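Local coordinates for testis-expressed protein 101 (Mus musculus, PDB 7BPS) that helps control sperm binding to the zona pellucida and sperm migration into the oviduct, probably through the adhesion molecule ADAM3, at residues Glu16-Lys28 with Ser91-Trp103. Sequence-based numbering, arbitrary orientation.
Sequences EDDPGRTFNWTSK and SLCNNKDSLASVW. With NAG (2-acetamido-2-deoxy-beta-D-glucopyranose), chain C; FUC (alpha-L-fucopyranose), chain B; SO4 (sulfate ion), chain G.
Leu99, Phe23 and Trp25 form a small apolar cluster where a segment with a short helix and a loop of the first Ly6/uPAR domain pack together over its beta sheet. Residues 16-28 link strands 6-16 and 29-31; residues 91-103 follow strand 80-88. Leu99 reaches between the two aromatic side chains with its two methyl branches. Its CD1 lies over one face of the Phe23 ring, 4.0 Å from the ring centroid, in a CH-pi contact. Its CD2 turns to the Trp25 indole and comes within 3.6 Å of Trp25 CE3. Beneath them, Phe23 touches Val54 and Trp25 touches Val42 and Ala56 of the sheet. Trp103 packs beside the short helix 19-22, its CD1 3.7 Å from Pro19 CG.

One direct hydrogen bond joins the backbones. Trp25 N donates to Asp97 O at 2.6 Å, almost straight at 178°, but from above the carbonyl plane. Water 1 bridges the segments: it accepts from Leu99 N and lies 2.7 Å from Pro19 O and 2.8 Å from Phe23 O. Water 2 links Thr26 OG1 to Asn95 O. Thr26 OG1, set beside its own backbone N (chi1 -58°), also sits 3.1 Å from Asp97 CB.

Asn24 carries an N-linked glycan through a covalent bond from ND2 to NAG C1. Its amide oxygen, OD1, accepts from Thr26 N at 3.1 Å and closes an Asx turn. That bond helps fix the rotation of the side-chain amide to which the sugar is joined. Asp97 OD1 lies near the acetamido methyl of this sugar. Asp97 N also binds a sulfate ion, probably from the crystallisation liquor.

Near the start of residues 91-103, Cys93 forms a disulfide with Cys88, the end of strand 80-88. This closely spaced disulfide after the last strand, followed by an asparagine, is the C-terminal signature of the three-finger Ly6/uPAR fold.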
# COMPACT_ATOMS: atom_id res chain seq x y z
N GLU A 16 7.44 4.60 7.43
CA GLU A 16 8.77 4.56 6.78
C GLU A 16 9.02 6.02 6.35
O GLU A 16 8.10 6.66 5.73
CB GLU A 16 8.62 3.50 5.70
CG GLU A 16 9.66 2.41 5.68
CD GLU A 16 10.03 1.68 6.94
OE1 GLU A 16 9.43 0.63 7.21
OE2 GLU A 16 11.02 2.09 7.54
N ASP A 17 10.17 6.55 6.75
CA ASP A 17 10.65 7.90 6.34
C ASP A 17 10.91 7.92 4.83
O ASP A 17 10.32 8.77 4.14
CB ASP A 17 11.87 8.29 7.17
CG ASP A 17 11.44 8.68 8.56
OD1 ASP A 17 10.31 9.19 8.67
OD2 ASP A 17 12.20 8.43 9.52
N ASP A 18 11.73 7.01 4.36
CA ASP A 18 12.28 7.01 2.98
C ASP A 18 12.36 5.56 2.52
O ASP A 18 13.45 4.99 2.41
CB ASP A 18 13.62 7.75 2.98
CG ASP A 18 14.12 8.18 1.61
OD1 ASP A 18 13.40 7.99 0.60
OD2 ASP A 18 15.24 8.72 1.58
N PRO A 19 11.20 4.89 2.32
CA PRO A 19 11.18 3.46 2.02
C PRO A 19 11.90 3.08 0.72
O PRO A 19 12.42 1.98 0.66
CB PRO A 19 9.69 3.11 1.93
CG PRO A 19 8.99 4.44 1.77
CD PRO A 19 9.86 5.45 2.48
N GLY A 20 11.92 3.99 -0.25
CA GLY A 20 12.75 3.88 -1.48
C GLY A 20 14.21 3.56 -1.18
O GLY A 20 14.76 2.64 -1.84
N ARG A 21 14.80 4.25 -0.20
CA ARG A 21 16.24 4.11 0.16
C ARG A 21 16.43 2.91 1.12
O ARG A 21 17.24 2.03 0.80
CB ARG A 21 16.78 5.39 0.82
CG ARG A 21 17.57 6.34 -0.08
CD ARG A 21 18.66 7.10 0.68
NE ARG A 21 18.16 7.97 1.75
CZ ARG A 21 18.29 7.77 3.07
NH1 ARG A 21 17.79 8.65 3.93
NH2 ARG A 21 18.93 6.71 3.55
N THR A 22 15.73 2.90 2.25
CA THR A 22 16.13 2.21 3.50
C THR A 22 15.53 0.80 3.63
O THR A 22 16.09 0.00 4.39
CB THR A 22 15.71 3.06 4.70
OG1 THR A 22 14.28 3.16 4.66
CG2 THR A 22 16.37 4.43 4.67
N PHE A 23 14.42 0.51 2.96
CA PHE A 23 13.59 -0.70 3.22
C PHE A 23 14.30 -1.94 2.71
O PHE A 23 14.54 -2.01 1.49
CB PHE A 23 12.22 -0.60 2.54
CG PHE A 23 11.21 -1.58 3.06
CD1 PHE A 23 11.10 -2.84 2.52
CD2 PHE A 23 10.35 -1.21 4.08
CE1 PHE A 23 10.15 -3.74 2.98
CE2 PHE A 23 9.39 -2.11 4.55
CZ PHE A 23 9.29 -3.37 3.99
N ASN A 24 14.65 -2.85 3.61
CA ASN A 24 15.23 -4.18 3.30
C ASN A 24 14.11 -5.24 3.31
O ASN A 24 13.66 -5.61 4.40
CB ASN A 24 16.36 -4.55 4.28
CG ASN A 24 17.12 -5.77 3.83
OD1 ASN A 24 16.62 -6.52 2.99
ND2 ASN A 24 18.32 -5.98 4.36
N TRP A 25 13.72 -5.73 2.13
CA TRP A 25 12.62 -6.71 1.92
C TRP A 25 13.12 -8.17 1.88
O TRP A 25 12.27 -9.08 1.85
CB TRP A 25 11.87 -6.35 0.62
CG TRP A 25 10.47 -6.85 0.55
CD1 TRP A 25 9.75 -7.47 1.53
CD2 TRP A 25 9.58 -6.71 -0.57
NE1 TRP A 25 8.49 -7.75 1.08
CE2 TRP A 25 8.36 -7.30 -0.20
CE3 TRP A 25 9.71 -6.16 -1.86
CZ2 TRP A 25 7.26 -7.31 -1.05
CZ3 TRP A 25 8.63 -6.20 -2.71
CH2 TRP A 25 7.42 -6.76 -2.30
N THR A 26 14.43 -8.40 1.87
CA THR A 26 15.05 -9.74 1.98
C THR A 26 14.56 -10.42 3.28
O THR A 26 14.70 -9.84 4.35
CB THR A 26 16.58 -9.67 1.92
OG1 THR A 26 16.92 -9.04 0.68
CG2 THR A 26 17.27 -11.02 2.03
N SER A 27 13.99 -11.61 3.14
CA SER A 27 13.30 -12.39 4.19
C SER A 27 13.81 -13.84 4.17
O SER A 27 14.36 -14.24 3.14
CB SER A 27 11.80 -12.33 3.98
OG SER A 27 11.35 -10.99 3.75
N LYS A 28 13.58 -14.58 5.25
CA LYS A 28 13.98 -16.01 5.41
C LYS A 28 13.12 -16.85 4.46
O LYS A 28 11.97 -16.47 4.27
CB LYS A 28 13.73 -16.52 6.84
CG LYS A 28 13.96 -15.56 8.01
CD LYS A 28 15.38 -15.51 8.57
CE LYS A 28 15.54 -16.25 9.89
NZ LYS A 28 16.96 -16.61 10.13
N SER A 91 11.81 -21.67 -7.13
CA SER A 91 12.26 -21.57 -5.72
C SER A 91 13.03 -20.27 -5.54
O SER A 91 13.87 -19.95 -6.42
CB SER A 91 13.07 -22.78 -5.31
OG SER A 91 12.22 -23.71 -4.65
N LEU A 92 12.68 -19.52 -4.48
CA LEU A 92 13.38 -18.29 -4.02
C LEU A 92 13.26 -17.17 -5.07
O LEU A 92 14.15 -16.28 -5.08
CB LEU A 92 14.86 -18.61 -3.75
CG LEU A 92 15.15 -19.80 -2.84
CD1 LEU A 92 16.62 -19.81 -2.40
CD2 LEU A 92 14.24 -19.81 -1.63
N CYS A 93 12.26 -17.20 -5.95
CA CYS A 93 12.13 -16.18 -7.03
C CYS A 93 11.65 -14.83 -6.43
O CYS A 93 12.05 -13.79 -6.96
CB CYS A 93 11.23 -16.69 -8.15
SG CYS A 93 9.56 -17.15 -7.60
N ASN A 94 10.88 -14.85 -5.34
CA ASN A 94 10.35 -13.64 -4.67
C ASN A 94 11.44 -13.03 -3.78
O ASN A 94 11.29 -13.02 -2.56
CB ASN A 94 9.08 -13.93 -3.87
CG ASN A 94 9.28 -14.94 -2.75
OD1 ASN A 94 10.27 -15.69 -2.74
ND2 ASN A 94 8.34 -14.98 -1.82
N ASN A 95 12.50 -12.51 -4.41
CA ASN A 95 13.78 -12.16 -3.75
C ASN A 95 14.09 -10.66 -3.89
O ASN A 95 15.23 -10.26 -3.61
CB ASN A 95 14.89 -13.05 -4.32
CG ASN A 95 15.22 -12.78 -5.77
OD1 ASN A 95 14.44 -12.17 -6.51
ND2 ASN A 95 16.40 -13.21 -6.20
N LYS A 96 13.12 -9.83 -4.27
CA LYS A 96 13.32 -8.36 -4.31
C LYS A 96 13.77 -7.90 -2.91
O LYS A 96 13.14 -8.30 -1.93
CB LYS A 96 12.04 -7.67 -4.78
CG LYS A 96 12.18 -6.18 -5.05
CD LYS A 96 11.24 -5.69 -6.13
CE LYS A 96 11.43 -4.23 -6.47
NZ LYS A 96 12.77 -3.94 -7.02
N ASP A 97 14.83 -7.10 -2.81
CA ASP A 97 15.48 -6.71 -1.53
C ASP A 97 15.08 -5.27 -1.19
O ASP A 97 15.07 -4.92 -0.00
CB ASP A 97 16.99 -6.96 -1.61
CG ASP A 97 17.89 -5.73 -1.58
OD1 ASP A 97 17.95 -5.07 -0.51
OD2 ASP A 97 18.57 -5.49 -2.62
N SER A 98 14.72 -4.48 -2.19
CA SER A 98 14.69 -2.99 -2.16
C SER A 98 13.45 -2.50 -2.92
O SER A 98 13.03 -3.17 -3.90
CB SER A 98 15.98 -2.42 -2.72
OG SER A 98 15.78 -1.37 -3.67
N LEU A 99 12.89 -1.37 -2.48
CA LEU A 99 11.68 -0.75 -3.07
C LEU A 99 12.07 0.42 -3.98
O LEU A 99 11.17 1.24 -4.34
CB LEU A 99 10.79 -0.28 -1.92
CG LEU A 99 10.39 -1.34 -0.90
CD1 LEU A 99 9.36 -0.77 0.05
CD2 LEU A 99 9.85 -2.59 -1.57
N ALA A 100 13.35 0.53 -4.34
CA ALA A 100 13.88 1.69 -5.10
C ALA A 100 13.14 1.82 -6.44
O ALA A 100 12.74 2.93 -6.79
CB ALA A 100 15.38 1.54 -5.28
N SER A 101 12.93 0.71 -7.15
CA SER A 101 12.26 0.69 -8.48
C SER A 101 10.74 0.81 -8.35
O SER A 101 10.09 0.80 -9.38
CB SER A 101 12.62 -0.57 -9.24
OG SER A 101 11.99 -1.70 -8.64
N VAL A 102 10.18 0.91 -7.13
CA VAL A 102 8.71 0.84 -6.89
C VAL A 102 8.18 2.24 -6.56
O VAL A 102 7.10 2.56 -7.07
CB VAL A 102 8.40 -0.14 -5.74
CG1 VAL A 102 6.92 -0.19 -5.39
CG2 VAL A 102 8.92 -1.52 -6.04
N TRP A 103 8.89 3.02 -5.72
CA TRP A 103 8.31 4.20 -5.01
C TRP A 103 8.96 5.50 -5.50
O TRP A 103 9.96 5.86 -4.86
CB TRP A 103 8.43 3.98 -3.48
CG TRP A 103 7.79 5.01 -2.59
CD1 TRP A 103 8.43 5.77 -1.65
CD2 TRP A 103 6.39 5.35 -2.47
NE1 TRP A 103 7.53 6.57 -0.98
CE2 TRP A 103 6.28 6.34 -1.47
CE3 TRP A 103 5.23 4.94 -3.14
CZ2 TRP A 103 5.05 6.93 -1.15
CZ3 TRP A 103 4.02 5.51 -2.81
CH2 TRP A 103 3.93 6.49 -1.83
C1 NAG C . 19.18 -7.08 3.99
C2 NAG C . 20.52 -6.61 3.37
C3 NAG C . 21.32 -7.83 2.87
C4 NAG C . 21.52 -8.80 4.03
C5 NAG C . 20.14 -9.23 4.54
C6 NAG C . 20.33 -10.30 5.61
C7 NAG C . 20.98 -4.38 2.29
C8 NAG C . 20.89 -3.56 1.02
N2 NAG C . 20.40 -5.61 2.28
O3 NAG C . 22.62 -7.51 2.36
O4 NAG C . 22.35 -9.91 3.60
O5 NAG C . 19.37 -8.08 5.02
O6 NAG C . 19.25 -10.32 6.53
O7 NAG C . 21.57 -3.91 3.27
C1 FUC B . 19.13 -10.94 7.70
C2 FUC B . 18.49 -10.80 9.05
C3 FUC B . 17.09 -10.20 8.81
C4 FUC B . 16.28 -11.03 7.81
C5 FUC B . 17.10 -11.67 6.65
C6 FUC B . 16.54 -13.02 6.22
O2 FUC B . 19.37 -9.97 9.85
O3 FUC B . 16.31 -10.11 10.01
O4 FUC B . 15.51 -12.01 8.53
O5 FUC B . 18.51 -11.89 6.85
S SO4 G . 16.24 -5.54 -5.82
O1 SO4 G . 15.59 -5.83 -7.07
O2 SO4 G . 17.51 -4.89 -6.07
O3 SO4 G . 15.40 -4.66 -5.04
O4 SO4 G . 16.47 -6.76 -5.09
O HOH W 1 14.22 0.15 -0.31
O HOH W 2 16.19 -11.12 -1.32